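Local coordinates for protein putative non-ribosomal peptide synthetase (Actinomadura parvosata subsp. kistnae, PDB 6M7L) that has the condensation-domain fold of a peptide synthetase but a degraded catalytic motif, and probably recruits cytochrome P450 enzymes to the carrier-bound peptide, at residues 32-45 / 116-128. Sequence-based numbering, arbitrary orientation.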
loop_
_atom_site.group_PDB
_atom_site.type_symbol
_atom_site.label_atom_id
_atom_site.label_comp_id
_atom_site.label_asym_id
_atom_site.label_seq_id
_atom_site.Cartn_x
_atom_site.Cartn_y
_atom_site.Cartn_z
ATOM N N TRP A 32 -4.006 26.158 -14.924
ATOM C CA TRP A 32 -3.394 26.733 -16.115
ATOM C C TRP A 32 -3.151 28.226 -15.934
ATOM O O TRP A 32 -2.067 28.736 -16.244
ATOM C CB TRP A 32 -4.277 26.469 -17.336
ATOM C CG TRP A 32 -3.624 26.826 -18.635
ATOM C CD1 TRP A 32 -2.880 26.005 -19.430
ATOM C CD2 TRP A 32 -3.652 28.101 -19.291
ATOM N NE1 TRP A 32 -2.443 26.685 -20.540
ATOM C CE2 TRP A 32 -2.903 27.975 -20.478
ATOM C CE3 TRP A 32 -4.237 29.337 -18.989
ATOM C CZ2 TRP A 32 -2.724 29.038 -21.365
ATOM C CZ3 TRP A 32 -4.059 30.388 -19.871
ATOM C CH2 TRP A 32 -3.309 30.231 -21.044
ATOM N N LEU A 33 -4.153 28.943 -15.418
ATOM C CA LEU A 33 -4.024 30.382 -15.223
ATOM C C LEU A 33 -2.889 30.709 -14.259
ATOM O O LEU A 33 -2.008 31.518 -14.571
ATOM C CB LEU A 33 -5.350 30.959 -14.723
ATOM C CG LEU A 33 -6.489 30.951 -15.745
ATOM C CD1 LEU A 33 -7.809 31.319 -15.098
ATOM C CD2 LEU A 33 -6.175 31.890 -16.895
ATOM N N LEU A 34 -2.881 30.072 -13.085
ATOM C CA LEU A 34 -1.829 30.326 -12.109
ATOM C C LEU A 34 -0.458 29.857 -12.576
ATOM O O LEU A 34 0.545 30.235 -11.960
ATOM C CB LEU A 34 -2.167 29.658 -10.778
ATOM C CG LEU A 34 -3.488 30.051 -10.120
ATOM C CD1 LEU A 34 -3.623 29.364 -8.770
ATOM C CD2 LEU A 34 -3.600 31.561 -9.975
ATOM N N SER A 35 -0.384 29.049 -13.634
ATOM C CA SER A 35 0.905 28.636 -14.172
ATOM C C SER A 35 1.591 29.741 -14.964
ATOM O O SER A 35 2.784 29.621 -15.258
ATOM C CB SER A 35 0.741 27.401 -15.063
ATOM O OG SER A 35 0.495 27.771 -16.410
ATOM N N ARG A 36 0.870 30.803 -15.315
ATOM C CA ARG A 36 1.439 31.906 -16.084
ATOM C C ARG A 36 1.781 33.058 -15.140
ATOM O O ARG A 36 1.153 34.115 -15.146
ATOM C CB ARG A 36 0.464 32.351 -17.173
ATOM C CG ARG A 36 -0.410 31.245 -17.748
ATOM C CD ARG A 36 0.400 30.241 -18.552
ATOM N NE ARG A 36 0.999 30.836 -19.742
ATOM C CZ ARG A 36 1.888 30.220 -20.517
ATOM N NH1 ARG A 36 2.382 30.837 -21.583
ATOM N NH2 ARG A 36 2.287 28.990 -20.225
ATOM N N ILE A 37 2.795 32.831 -14.303
ATOM C CA ILE A 37 3.157 33.815 -13.286
ATOM C C ILE A 37 4.671 34.000 -13.222
ATOM O O ILE A 37 5.156 35.116 -13.008
ATOM C CB ILE A 37 2.568 33.426 -11.916
ATOM C CG1 ILE A 37 1.049 33.618 -11.935
ATOM C CG2 ILE A 37 3.179 34.256 -10.805
ATOM C CD1 ILE A 37 0.384 33.480 -10.586
ATOM N N GLY A 38 5.432 32.931 -13.406
ATOM C CA GLY A 38 6.861 33.046 -13.625
ATOM C C GLY A 38 7.685 32.421 -12.515
ATOM O O GLY A 38 7.171 31.905 -11.523
ATOM N N ASP A 39 9.008 32.507 -12.706
ATOM C CA ASP A 39 9.964 31.811 -11.848
ATOM C C ASP A 39 9.871 32.250 -10.393
ATOM O O ASP A 39 10.083 31.436 -9.487
ATOM C CB ASP A 39 11.382 32.042 -12.368
ATOM C CG ASP A 39 11.606 31.437 -13.738
ATOM O OD1 ASP A 39 12.214 30.348 -13.814
ATOM O OD2 ASP A 39 11.157 32.043 -14.738
ATOM N N GLU A 40 9.576 33.529 -10.150
ATOM C CA GLU A 40 9.521 34.038 -8.782
ATOM C C GLU A 40 8.536 33.242 -7.933
ATOM O O GLU A 40 8.837 32.886 -6.788
ATOM C CB GLU A 40 9.149 35.520 -8.799
ATOM C CG GLU A 40 8.981 36.151 -7.430
ATOM C CD GLU A 40 8.559 37.603 -7.519
ATOM O OE1 GLU A 40 8.969 38.281 -8.487
ATOM O OE2 GLU A 40 7.809 38.064 -6.634
ATOM N N ALA A 41 7.360 32.948 -8.480
ATOM C CA ALA A 41 6.399 32.095 -7.800
ATOM C C ALA A 41 6.743 30.633 -8.051
ATOM O O ALA A 41 6.874 30.207 -9.202
ATOM C CB ALA A 41 4.980 32.394 -8.280
ATOM N N GLU A 42 6.902 29.869 -6.971
ATOM C CA GLU A 42 7.169 28.444 -7.107
ATOM C C GLU A 42 6.028 27.768 -7.852
ATOM O O GLU A 42 4.851 28.022 -7.575
ATOM C CB GLU A 42 7.361 27.802 -5.733
ATOM C CG GLU A 42 8.589 28.297 -4.987
ATOM C CD GLU A 42 9.879 27.977 -5.715
ATOM O OE1 GLU A 42 10.149 26.781 -5.949
ATOM O OE2 GLU A 42 10.618 28.925 -6.062
ATOM N N GLY A 43 6.382 26.921 -8.815
ATOM C CA GLY A 43 5.363 26.221 -9.572
ATOM C C GLY A 43 4.513 25.346 -8.668
ATOM O O GLY A 43 5.008 24.722 -7.726
ATOM N N LEU A 44 3.213 25.324 -8.947
ATOM C CA LEU A 44 2.288 24.452 -8.227
ATOM C C LEU A 44 2.424 23.058 -8.821
ATOM O O LEU A 44 1.734 22.685 -9.772
ATOM C CB LEU A 44 0.864 24.977 -8.324
ATOM C CG LEU A 44 0.578 26.239 -7.509
ATOM C CD1 LEU A 44 -0.825 26.767 -7.786
ATOM C CD2 LEU A 44 0.766 25.946 -6.029
ATOM N N HIS A 45 3.347 22.283 -8.255
ATOM C CA HIS A 45 3.697 20.969 -8.766
ATOM C C HIS A 45 3.608 19.932 -7.654
ATOM O O HIS A 45 3.746 20.244 -6.468
ATOM C CB HIS A 45 5.119 20.946 -9.346
ATOM C CG HIS A 45 5.404 22.044 -10.322
ATOM N ND1 HIS A 45 6.649 22.619 -10.449
ATOM C CD2 HIS A 45 4.610 22.663 -11.228
ATOM C CE1 HIS A 45 6.610 23.549 -11.386
ATOM N NE2 HIS A 45 5.384 23.597 -11.873
ATOM N N ASP A 116 15.437 23.335 -6.988
ATOM C CA ASP A 116 15.411 24.107 -8.225
ATOM C C ASP A 116 14.617 23.388 -9.308
ATOM O O ASP A 116 13.740 23.981 -9.947
ATOM C CB ASP A 116 16.835 24.384 -8.703
ATOM C CG ASP A 116 16.876 24.903 -10.124
ATOM O OD1 ASP A 116 16.536 26.085 -10.333
ATOM O OD2 ASP A 116 17.235 24.125 -11.033
ATOM N N ARG A 117 14.914 22.105 -9.532
ATOM C CA ARG A 117 14.229 21.366 -10.587
ATOM C C ARG A 117 12.747 21.188 -10.282
ATOM O O ARG A 117 11.929 21.142 -11.207
ATOM C CB ARG A 117 14.893 20.006 -10.797
ATOM C CG ARG A 117 16.357 20.068 -11.204
ATOM C CD ARG A 117 16.558 20.826 -12.508
ATOM N NE ARG A 117 17.889 20.593 -13.063
ATOM C CZ ARG A 117 18.958 21.331 -12.782
ATOM N NH1 ARG A 117 20.128 21.039 -13.334
ATOM N NH2 ARG A 117 18.858 22.360 -11.951
ATOM N N ALA A 118 12.381 21.089 -9.003
ATOM C CA ALA A 118 10.970 20.967 -8.655
ATOM C C ALA A 118 10.223 22.273 -8.880
ATOM O O ALA A 118 9.015 22.256 -9.144
ATOM C CB ALA A 118 10.815 20.515 -7.203
ATOM N N GLY A 119 10.916 23.406 -8.786
ATOM C CA GLY A 119 10.289 24.700 -8.949
ATOM C C GLY A 119 10.286 25.258 -10.351
ATOM O O GLY A 119 9.550 26.214 -10.613
ATOM N N ARG A 120 11.082 24.691 -11.256
ATOM C CA ARG A 120 11.156 25.208 -12.618
ATOM C C ARG A 120 9.767 25.216 -13.250
ATOM O O ARG A 120 9.092 24.178 -13.269
ATOM C CB ARG A 120 12.112 24.375 -13.472
ATOM C CG ARG A 120 13.585 24.608 -13.196
ATOM C CD ARG A 120 14.447 23.889 -14.219
ATOM N NE ARG A 120 15.853 24.266 -14.105
ATOM C CZ ARG A 120 16.829 23.736 -14.836
ATOM N NH1 ARG A 120 16.555 22.803 -15.739
ATOM N NH2 ARG A 120 18.081 24.140 -14.663
ATOM N N PRO A 121 9.309 26.351 -13.770
ATOM C CA PRO A 121 7.934 26.434 -14.273
ATOM C C PRO A 121 7.737 25.609 -15.535
ATOM O O PRO A 121 8.676 25.298 -16.270
ATOM C CB PRO A 121 7.748 27.930 -14.559
ATOM C CG PRO A 121 8.860 28.619 -13.808
ATOM C CD PRO A 121 9.996 27.651 -13.819
ATOM N N PHE A 122 6.479 25.250 -15.772
ATOM C CA PHE A 122 6.066 24.575 -16.992
ATOM C C PHE A 122 5.428 25.576 -17.946
ATOM O O PHE A 122 4.673 26.458 -17.526
ATOM C CB PHE A 122 5.063 23.454 -16.700
ATOM C CG PHE A 122 5.660 22.242 -16.043
ATOM C CD1 PHE A 122 5.658 22.114 -14.664
ATOM C CD2 PHE A 122 6.194 21.216 -16.805
ATOM C CE1 PHE A 122 6.193 20.993 -14.055
ATOM C CE2 PHE A 122 6.731 20.090 -16.201
ATOM C CZ PHE A 122 6.730 19.979 -14.825
ATOM N N ASP A 123 5.735 25.435 -19.231
ATOM C CA ASP A 123 5.008 26.129 -20.293
ATOM C C ASP A 123 3.965 25.143 -20.806
ATOM O O ASP A 123 4.186 24.426 -21.782
ATOM C CB ASP A 123 5.946 26.601 -21.396
ATOM C CG ASP A 123 5.207 27.266 -22.544
ATOM O OD1 ASP A 123 3.968 27.412 -22.455
ATOM O OD2 ASP A 123 5.864 27.639 -23.539
ATOM N N LEU A 124 2.812 25.112 -20.133
ATOM C CA LEU A 124 1.787 24.114 -20.414
ATOM C C LEU A 124 1.214 24.214 -21.822
ATOM O O LEU A 124 0.526 23.282 -22.255
ATOM C CB LEU A 124 0.659 24.230 -19.387
ATOM C CG LEU A 124 1.068 23.957 -17.937
ATOM C CD1 LEU A 124 -0.114 24.135 -16.998
ATOM C CD2 LEU A 124 1.656 22.559 -17.807
ATOM N N THR A 125 1.470 25.308 -22.544
ATOM C CA THR A 125 0.986 25.403 -23.917
ATOM C C THR A 125 1.816 24.555 -24.871
ATOM O O THR A 125 1.269 23.996 -25.828
ATOM C CB THR A 125 0.978 26.860 -24.385
ATOM O OG1 THR A 125 2.318 27.366 -24.417
ATOM C CG2 THR A 125 0.137 27.717 -23.448
ATOM N N GLY A 126 3.119 24.436 -24.627
ATOM C CA GLY A 126 3.977 23.672 -25.512
ATOM C C GLY A 126 4.843 22.638 -24.820
ATOM O O GLY A 126 5.949 22.340 -25.283
ATOM N N GLU A 127 4.354 22.074 -23.717
ATOM C CA GLU A 127 5.099 21.069 -22.972
ATOM C C GLU A 127 4.129 20.102 -22.315
ATOM O O GLU A 127 3.039 20.492 -21.884
ATOM C CB GLU A 127 5.987 21.696 -21.893
ATOM C CG GLU A 127 7.333 22.194 -22.368
ATOM C CD GLU A 127 8.096 22.887 -21.258
ATOM O OE1 GLU A 127 7.556 22.976 -20.133
ATOM O OE2 GLU A 127 9.231 23.345 -21.508
ATOM N N VAL A 128 4.540 18.841 -22.230
ATOM C CA VAL A 128 3.789 17.855 -21.456
ATOM C C VAL A 128 3.927 18.237 -19.987
ATOM O O VAL A 128 4.944 18.827 -19.593
ATOM C CB VAL A 128 4.272 16.422 -21.733
ATOM C CG1 VAL A 128 4.106 16.095 -23.202
ATOM C CG2 VAL A 128 5.718 16.238 -21.292
#
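His45 reaches the end of helix 110-119 through its ring: ND1 donates to Ala118 O over 2.7 Å, with an N-H...O angle of 167°; Ala118 O lies in the imidazole plane, and ND1 approaches it nearly along the C=O line. One face of the ring is covered by the backbone of Gly43, while the opposite one receives the CD1-CE1 edge of Phe122 in a T-shaped pair, CE1 over the imidazole centre, centroids 4.8 Å apart and planes at 84°. The hydrogen bond at the rim and cover on both faces would fix the ring's rotation, and His149 of strand 141-149 also meets it.

The contact belongs to the N-terminal lobe of the condensation-domain fold, a member of the CoA-dependent acyltransferase superfamily. It joins the loop leading from helix 26-34 into strand 45-53 to the one following helix 110-119, and Phe122 has a cation-pi partner in Arg131 of strand 130-136.

Farther along, Asp123 opens an Asx turn. With CG anti to the backbone N (chi1 177°), its OD1 accepts from Thr125 N and, at 2.6 Å, from Thr125 OG1. Arg36 adds a salt bridge, NH2 to Asp123 OD1 at 3.2 Å; the oxygen lies near the guanidinium plane but is approached from above the carboxylate plane. Thr125 CG2 covers a guanidinium face and also touches the indole edge at Trp32 CZ2, 3.8 Å away. Leu124 CB packs obliquely against Trp32 CD1 at 4.0 Å, and Leu124 CD1 comes 3.7 Å from Ser35 OG, a hydroxyl bonded back to Trp32 O. The indole NE1 bonds to Phe79 O.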